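Local atomic coordinates of putative cell adhesion protein (Parabacteroides distasonis, PDB entry 3LIU), a protein that probably serves as a fimbrillin-type pilus subunit of the FimA/Mfa1 family, helping to build cell-surface fimbriae used in adhesion. Residues P38-V43 with N279-V284; E162-G165 with V169-V172; A181-G186 with K196-K201. All blocks are in the same frame, centred on the assembly; numbering follows the deposited sequence.

Contact 1. Residues P38-V43 with N279-V284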
loop_
_atom_site.group_PDB
_atom_site.type_symbol
_atom_site.label_atom_id
_atom_site.label_comp_id
_atom_site.label_asym_id
_atom_site.label_seq_id
_atom_site.Cartn_x
_atom_site.Cartn_y
_atom_site.Cartn_z
ATOM N N PRO A 38 17.896 -5.693 1.541
ATOM C CA PRO A 38 16.811 -4.960 2.183
ATOM C C PRO A 38 15.505 -5.748 2.127
ATOM O O PRO A 38 15.286 -6.486 1.164
ATOM C CB PRO A 38 16.723 -3.657 1.374
ATOM C CG PRO A 38 17.277 -3.983 0.051
ATOM C CD PRO A 38 18.255 -5.123 0.230
ATOM N N THR A 39 14.679 -5.604 3.166
ATOM C CA THR A 39 13.393 -6.324 3.284
ATOM C C THR A 39 12.240 -5.340 3.536
ATOM O O THR A 39 12.441 -4.180 3.902
ATOM C CB THR A 39 13.379 -7.326 4.461
ATOM O OG1 THR A 39 13.120 -6.603 5.676
ATOM C CG2 THR A 39 14.706 -8.072 4.579
ATOM N N ASP A 40 11.019 -5.835 3.365
ATOM C CA ASP A 40 9.827 -5.033 3.505
ATOM C C ASP A 40 9.464 -4.813 4.999
ATOM O O ASP A 40 8.437 -4.263 5.305
ATOM C CB ASP A 40 8.671 -5.660 2.689
ATOM C CG ASP A 40 8.225 -7.016 3.225
ATOM O OD1 ASP A 40 8.531 -7.264 4.379
ATOM O OD2 ASP A 40 7.571 -7.817 2.513
ATOM N N ALA A 41 10.299 -5.268 5.922
ATOM C CA ALA A 41 10.129 -4.968 7.337
ATOM C C ALA A 41 11.219 -4.033 7.863
ATOM O O ALA A 41 11.237 -3.717 9.054
ATOM C CB ALA A 41 10.104 -6.290 8.187
ATOM N N ASP A 42 12.145 -3.588 7.011
ATOM C CA ASP A 42 13.233 -2.742 7.524
ATOM C C ASP A 42 12.683 -1.405 8.119
ATOM O O ASP A 42 11.784 -0.789 7.550
ATOM C CB ASP A 42 14.269 -2.385 6.446
ATOM C CG ASP A 42 15.073 -3.581 5.942
ATOM O OD1 ASP A 42 14.985 -4.696 6.502
ATOM O OD2 ASP A 42 15.799 -3.376 4.949
ATOM N N VAL A 43 13.280 -0.985 9.236
ATOM C CA VAL A 43 13.061 0.292 9.872
ATOM C C VAL A 43 14.387 0.973 9.911
ATOM O O VAL A 43 15.248 0.635 10.709
ATOM C CB VAL A 43 12.497 0.100 11.273
ATOM C CG1 VAL A 43 12.454 1.411 12.022
ATOM C CG2 VAL A 43 11.097 -0.590 11.154
ATOM N N ASN A 279 4.072 -14.238 -8.595
ATOM C CA ASN A 279 4.475 -13.919 -7.266
ATOM C C ASN A 279 5.293 -12.628 -7.092
ATOM O O ASN A 279 5.740 -12.351 -6.021
ATOM C CB ASN A 279 5.171 -15.135 -6.640
ATOM C CG ASN A 279 4.266 -16.363 -6.641
ATOM O OD1 ASN A 279 4.662 -17.441 -7.054
ATOM N ND2 ASN A 279 3.042 -16.185 -6.207
ATOM N N HIS A 280 5.486 -11.840 -8.137
ATOM C CA HIS A 280 6.159 -10.582 -7.980
ATOM C C HIS A 280 5.206 -9.618 -7.261
ATOM O O HIS A 280 4.051 -9.409 -7.684
ATOM C CB HIS A 280 6.542 -10.002 -9.333
ATOM C CG HIS A 280 7.136 -8.645 -9.236
ATOM N ND1 HIS A 280 8.461 -8.440 -8.909
ATOM C CD2 HIS A 280 6.574 -7.419 -9.352
ATOM C CE1 HIS A 280 8.696 -7.140 -8.872
ATOM N NE2 HIS A 280 7.569 -6.499 -9.124
ATOM N N GLU A 281 5.680 -9.021 -6.189
ATOM C CA GLU A 281 4.812 -8.143 -5.393
ATOM C C GLU A 281 4.883 -6.698 -5.894
ATOM O O GLU A 281 5.975 -6.206 -6.165
ATOM C CB GLU A 281 5.193 -8.193 -3.928
ATOM C CG GLU A 281 4.799 -9.490 -3.264
ATOM C CD GLU A 281 5.275 -9.596 -1.821
ATOM O OE1 GLU A 281 5.111 -8.638 -1.014
ATOM O OE2 GLU A 281 5.801 -10.662 -1.492
ATOM N N PHE A 282 3.711 -6.055 -6.035
ATOM C CA PHE A 282 3.601 -4.653 -6.387
ATOM C C PHE A 282 3.094 -3.924 -5.163
ATOM O O PHE A 282 2.141 -4.379 -4.541
ATOM C CB PHE A 282 2.554 -4.450 -7.515
ATOM C CG PHE A 282 2.935 -5.096 -8.837
ATOM C CD1 PHE A 282 3.883 -4.512 -9.671
ATOM C CD2 PHE A 282 2.377 -6.299 -9.224
ATOM C CE1 PHE A 282 4.235 -5.118 -10.915
ATOM C CE2 PHE A 282 2.731 -6.896 -10.441
ATOM C CZ PHE A 282 3.654 -6.289 -11.286
ATOM N N TYR A 283 3.668 -2.755 -4.881
ATOM C CA TYR A 283 3.305 -1.951 -3.754
ATOM C C TYR A 283 2.481 -0.750 -4.197
ATOM O O TYR A 283 2.850 -0.026 -5.136
ATOM C CB TYR A 283 4.552 -1.452 -3.003
ATOM C CG TYR A 283 5.504 -2.503 -2.520
ATOM C CD1 TYR A 283 5.032 -3.708 -1.962
ATOM C CD2 TYR A 283 6.880 -2.313 -2.602
ATOM C CE1 TYR A 283 5.911 -4.702 -1.544
ATOM C CE2 TYR A 283 7.759 -3.279 -2.144
ATOM C CZ TYR A 283 7.272 -4.460 -1.606
ATOM O OH TYR A 283 8.140 -5.438 -1.176
ATOM N N VAL A 284 1.382 -0.524 -3.475
ATOM C CA VAL A 284 0.424 0.506 -3.849
ATOM C C VAL A 284 -0.078 1.113 -2.550
ATOM O O VAL A 284 0.069 0.497 -1.474
ATOM C CB VAL A 284 -0.794 -0.076 -4.685
ATOM C CG1 VAL A 284 -0.352 -0.657 -5.995
ATOM C CG2 VAL A 284 -1.561 -1.128 -3.894
HETATM O O HOH W 1 7.262 -7.687 -0.213
#
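The phenol of Tyr283 reaches Asp40 with the hydroxyl end of its rim, Tyr283 OH lying 3.9 Å from Asp40 CB, and a water sits at that same edge, in the plane of the ring. One residue earlier, the Phe282 ring has His280 CD2 over one face, offset toward its rim. The water ties the contact together: it accepts from Tyr283 OH (2.6 Å) and donates to Asp40 OD2 (2.7 Å) and to Glu281 OE1 (2.5 Å). Tyrosine suits this place because its rigid ring carries a donor to a water whose own protons face two carboxylates. Asp40 OD2 and Glu281 OE1, like charges, stand 4.4 Å apart and are probably tolerated because Arg173 pairs with Asp40 while Lys359 and Ser177 hold Glu281. Asp40 occupies a type I turn from Thr39 to Asp42; Thr39 OG1 accepts from Ala41 N, forming an ST turn, and bonds Asp42 OD1 (2.8 Å). The turn belongs to the loop between strands 16-24 and 45-52, whereas Tyr283 lies on strand 282-284, which pairs antiparallel with strand 172-185 and sends Phe282 against Val203 and Ile205 of strand 193-213.

Contact 2. Residues E162-G165 with V169-V172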
loop_
_atom_site.group_PDB
_atom_site.type_symbol
_atom_site.label_atom_id
_atom_site.label_comp_id
_atom_site.label_asym_id
_atom_site.label_seq_id
_atom_site.Cartn_x
_atom_site.Cartn_y
_atom_site.Cartn_z
ATOM N N GLU A 162 8.652 4.966 32.283
ATOM C CA GLU A 162 7.853 4.510 31.150
ATOM C C GLU A 162 6.458 5.160 31.272
ATOM O O GLU A 162 5.776 5.054 32.303
ATOM C CB GLU A 162 7.756 2.986 31.145
ATOM C CG GLU A 162 6.795 2.417 30.088
ATOM C CD GLU A 162 7.276 2.648 28.687
ATOM O OE1 GLU A 162 8.506 2.555 28.449
ATOM O OE2 GLU A 162 6.419 2.902 27.807
ATOM N N VAL A 163 6.059 5.859 30.222
ATOM C CA VAL A 163 4.855 6.669 30.256
ATOM C C VAL A 163 3.760 6.146 29.333
ATOM O O VAL A 163 2.651 6.640 29.360
ATOM C CB VAL A 163 5.160 8.158 29.949
ATOM C CG1 VAL A 163 6.140 8.726 30.966
ATOM C CG2 VAL A 163 5.656 8.360 28.516
ATOM N N TYR A 164 4.058 5.117 28.555
ATOM C CA TYR A 164 3.093 4.495 27.642
ATOM C C TYR A 164 2.733 3.103 28.152
ATOM O O TYR A 164 1.554 2.800 28.335
ATOM C CB TYR A 164 3.687 4.416 26.236
ATOM C CG TYR A 164 3.013 3.475 25.250
ATOM C CD1 TYR A 164 1.758 3.770 24.712
ATOM C CD2 TYR A 164 3.664 2.350 24.795
ATOM C CE1 TYR A 164 1.134 2.919 23.775
ATOM C CE2 TYR A 164 3.063 1.497 23.833
ATOM C CZ TYR A 164 1.803 1.799 23.335
ATOM O OH TYR A 164 1.194 0.963 22.415
ATOM N N GLY A 165 3.722 2.245 28.365
ATOM C CA GLY A 165 3.475 1.024 29.160
ATOM C C GLY A 165 2.853 -0.211 28.505
ATOM O O GLY A 165 2.440 -1.140 29.211
ATOM N N VAL A 169 6.355 0.089 20.547
ATOM C CA VAL A 169 5.281 0.680 19.733
ATOM C C VAL A 169 5.171 -0.043 18.399
ATOM O O VAL A 169 6.155 -0.128 17.665
ATOM C CB VAL A 169 5.485 2.165 19.474
ATOM C CG1 VAL A 169 4.222 2.773 18.778
ATOM C CG2 VAL A 169 5.809 2.849 20.797
ATOM N N PRO A 170 3.987 -0.622 18.106
ATOM C CA PRO A 170 3.808 -1.276 16.795
ATOM C C PRO A 170 3.685 -0.258 15.679
ATOM O O PRO A 170 3.185 0.854 15.896
ATOM C CB PRO A 170 2.494 -2.084 16.940
ATOM C CG PRO A 170 1.853 -1.644 18.160
ATOM C CD PRO A 170 2.765 -0.675 18.923
ATOM N N LEU A 171 4.211 -0.620 14.519
ATOM C CA LEU A 171 4.107 0.194 13.309
ATOM C C LEU A 171 3.327 -0.596 12.288
ATOM O O LEU A 171 3.451 -1.808 12.248
ATOM C CB LEU A 171 5.483 0.573 12.768
ATOM C CG LEU A 171 6.447 1.323 13.689
ATOM C CD1 LEU A 171 7.774 1.601 12.934
ATOM C CD2 LEU A 171 5.817 2.582 14.303
ATOM N N VAL A 172 2.506 0.090 11.490
ATOM C CA VAL A 172 1.763 -0.524 10.416
ATOM C C VAL A 172 2.140 0.096 9.091
ATOM O O VAL A 172 2.143 1.309 8.957
ATOM C CB VAL A 172 0.245 -0.410 10.628
ATOM C CG1 VAL A 172 -0.509 -1.093 9.447
ATOM C CG2 VAL A 172 -0.131 -1.030 11.950
#
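Tyr164 and Val169 stand 9.0 Å apart, CA to CA, on two irregular pieces of the loop that carries the chain from strand 158-162 to strand 172-185, so side chains alone bridge the distance. The loop lies within the FimA family region, which is grouped with transthyretin-like proteins. Tyr164 makes the crossing. Its CG is anti to the backbone N (chi1 164°), which extends the ring toward 169-172. Tyr164 CE2 comes to 4.3 Å from Val169 CG2, the methyl meeting the ring obliquely. A long, flat side chain fits here because it can span the gap and offer carbon to a branched aliphatic partner, while Ile144 and Leu132 add further apolar contact. Val169 is buried, and its backbone bonds to Ala22 and Lys24 tie this part of the loop to strand 16-24. Beyond it the tyrosine and Pro170 cross obliquely, Tyr164 OH lying 4.2 Å from Pro170 CD; this is a van der Waals touch of the rigid proline ring, which also meets Glu219.

Glu162, a buried carboxylate, gathers backbone N-H groups at the start of this turn, chiefly that of Gly165 and only weakly that of Tyr164. Those of Gly145 and Tyr146 also point to it, an environment that would probably favour its ionised form. Gly165 has a positive phi (82°), a conformation easily taken by a residue without a side chain, and its amide turns back to the glutamate. Tyr164 N gives Glu162 OE2 a weak bond of 3.3 Å, whereas Gly165 N meets OE2 on its anti side at 2.8 Å, 17° out of the carboxylate plane.

Contact 3. Residues A181-G186 with K196-K201; sequences AGADIG and KSFVLK
Ile185 lies across the backbone of the facing strand: its CD1 comes to 3.4 Å from Lys196 O, and its CG2 is 3.7 Å from Ser197 C. Ile185 CG2 also touches Phe198 CB at 3.8 Å. Ile185 CG1 takes the crowded position between the backbone N and the carbonyl carbon (chi1 53°), carrying CD1 to the lysine carbonyl while CG2 is left for the phenylalanine; a branched residue can thus reach two places at once. With an alanine here, CG2 and CD1 are absent, and Phe198 CB and the Lys196-Ser197 peptide would probably lose their apolar cover, opening a gap between the strands. Two residues back, Ala183 O lies at the edge of the Phe198 ring, near its plane, 3.9 Å from Phe198 CD2. Ala183 CB is 4.2 Å from Phe198 CE2, its small methyl leaving room for the ring.

The strands 181-185 and 196-201 belong to different sheets and approach each other side chain to backbone, roughly antiparallel at 155°. Their axes are 6.3 Å apart at closest, nearer than the usual spacing of sandwich faces, which is consistent with the two sheets converging here. Ala183 and Ile185 point across, while Asp184 points away, and its backbone bonds Leu364 and Ile366 of strand 358-366. Ile366 also touches Phe198. On the other strand, Lys196 and Ser197 together face Thr316 in a classic beta bulge, whose Lys196 O and Ser197 C are atoms Ile185 touches, and Lys196 NZ makes a salt bridge to Glu194.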
loop_
_atom_site.group_PDB
_atom_site.type_symbol
_atom_site.label_atom_id
_atom_site.label_comp_id
_atom_site.label_asym_id
_atom_site.label_seq_id
_atom_site.Cartn_x
_atom_site.Cartn_y
_atom_site.Cartn_z
ATOM N N ALA A 181 -0.640 -14.812 -7.992
ATOM C CA ALA A 181 -0.254 -16.076 -7.413
ATOM C C ALA A 181 -0.357 -17.171 -8.462
ATOM O O ALA A 181 0.399 -18.109 -8.439
ATOM C CB ALA A 181 -1.158 -16.390 -6.232
ATOM N N GLY A 182 -1.280 -17.065 -9.390
ATOM C CA GLY A 182 -1.298 -18.040 -10.501
ATOM C C GLY A 182 -2.257 -17.641 -11.601
ATOM O O GLY A 182 -3.138 -16.822 -11.392
ATOM N N ALA A 183 -2.055 -18.199 -12.792
ATOM C CA ALA A 183 -2.922 -17.904 -13.932
ATOM C C ALA A 183 -3.018 -19.102 -14.836
ATOM O O ALA A 183 -2.182 -19.269 -15.708
ATOM C CB ALA A 183 -2.395 -16.728 -14.705
ATOM N N ASP A 184 -4.033 -19.938 -14.634
ATOM C CA ASP A 184 -4.237 -21.109 -15.490
ATOM C C ASP A 184 -5.592 -21.080 -16.199
ATOM O O ASP A 184 -6.313 -20.110 -16.096
ATOM C CB ASP A 184 -4.056 -22.403 -14.684
ATOM C CG ASP A 184 -4.920 -22.449 -13.442
ATOM O OD1 ASP A 184 -5.984 -21.786 -13.424
ATOM O OD2 ASP A 184 -4.527 -23.158 -12.483
ATOM N N ILE A 185 -5.906 -22.154 -16.913
ATOM C CA ILE A 185 -7.033 -22.207 -17.836
ATOM C C ILE A 185 -8.111 -23.067 -17.237
ATOM O O ILE A 185 -7.836 -23.940 -16.419
ATOM C CB ILE A 185 -6.643 -22.811 -19.239
ATOM C CG1 ILE A 185 -5.954 -24.178 -19.094
ATOM C CG2 ILE A 185 -5.740 -21.865 -19.980
ATOM C CD1 ILE A 185 -5.917 -25.023 -20.320
ATOM N N GLY A 186 -9.333 -22.849 -17.693
ATOM C CA GLY A 186 -10.458 -23.738 -17.405
ATOM C C GLY A 186 -11.423 -23.636 -18.565
ATOM O O GLY A 186 -11.211 -22.844 -19.480
ATOM N N LYS A 196 -6.942 -24.620 -24.190
ATOM C CA LYS A 196 -5.784 -25.491 -24.290
ATOM C C LYS A 196 -4.564 -25.011 -23.522
ATOM O O LYS A 196 -3.871 -25.826 -22.947
ATOM C CB LYS A 196 -5.418 -25.710 -25.750
ATOM C CG LYS A 196 -6.401 -26.610 -26.480
ATOM C CD LYS A 196 -6.311 -28.106 -26.039
ATOM C CE LYS A 196 -7.652 -28.823 -26.263
ATOM N NZ LYS A 196 -7.569 -30.311 -26.333
ATOM N N SER A 197 -4.281 -23.715 -23.524
ATOM C CA SER A 197 -3.117 -23.195 -22.805
ATOM C C SER A 197 -3.189 -21.683 -22.661
ATOM O O SER A 197 -3.918 -21.000 -23.393
ATOM C CB SER A 197 -1.802 -23.554 -23.492
ATOM O OG SER A 197 -1.707 -22.974 -24.782
ATOM N N PHE A 198 -2.449 -21.164 -21.694
ATOM C CA PHE A 198 -2.250 -19.720 -21.571
ATOM C C PHE A 198 -0.821 -19.518 -21.142
ATOM O O PHE A 198 -0.407 -20.113 -20.150
ATOM C CB PHE A 198 -3.171 -19.149 -20.532
ATOM C CG PHE A 198 -2.940 -17.684 -20.233
ATOM C CD1 PHE A 198 -3.351 -16.706 -21.122
ATOM C CD2 PHE A 198 -2.346 -17.295 -19.061
ATOM C CE1 PHE A 198 -3.129 -15.384 -20.856
ATOM C CE2 PHE A 198 -2.140 -15.983 -18.782
ATOM C CZ PHE A 198 -2.532 -15.015 -19.674
ATOM N N VAL A 199 -0.083 -18.709 -21.900
ATOM C CA VAL A 199 1.299 -18.358 -21.591
ATOM C C VAL A 199 1.310 -16.895 -21.162
ATOM O O VAL A 199 0.975 -15.997 -21.963
ATOM C CB VAL A 199 2.227 -18.562 -22.812
ATOM C CG1 VAL A 199 3.662 -18.243 -22.435
ATOM C CG2 VAL A 199 2.100 -20.000 -23.375
ATOM N N LEU A 200 1.689 -16.666 -19.903
ATOM C CA LEU A 200 1.784 -15.341 -19.341
ATOM C C LEU A 200 2.969 -14.542 -19.910
ATOM O O LEU A 200 4.074 -15.030 -19.898
ATOM C CB LEU A 200 1.891 -15.443 -17.811
ATOM C CG LEU A 200 1.945 -14.104 -17.085
ATOM C CD1 LEU A 200 0.550 -13.398 -17.181
ATOM C CD2 LEU A 200 2.387 -14.336 -15.636
ATOM N N LYS A 201 2.724 -13.316 -20.377
ATOM C CA LYS A 201 3.794 -12.429 -20.901
ATOM C C LYS A 201 4.079 -11.221 -20.018
ATOM O O LYS A 201 5.232 -10.808 -19.901
ATOM C CB LYS A 201 3.444 -11.926 -22.293
ATOM C CG LYS A 201 3.602 -12.986 -23.413
ATOM C CD LYS A 201 3.419 -12.318 -24.802
ATOM C CE LYS A 201 3.911 -13.182 -25.983
ATOM N NZ LYS A 201 2.961 -13.134 -27.194
#

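How the contacts relate
Strand 172-185 connects the three contacts: Val172 of contact 2 stands at its start, strand 282-284 of contact 1 pairs with it, and contact 3 uses its far end. Contacts 2 and 3 therefore lie on opposite sides of the chain's centre, their own centres 46 Å apart and their nearest atoms about 22 Å. Contact 1 is between them, its centre 24 Å from that of contact 2 and 25 Å from that of contact 3. It approaches contact 2 to about 4 Å between nearest atoms without touching, but packs on contact 3, where Asn279 ND2 lies 3.5 Å from Ala181 CA. In sequence, contacts 2 and 3 follow one another within the long interval spanned by contact 1.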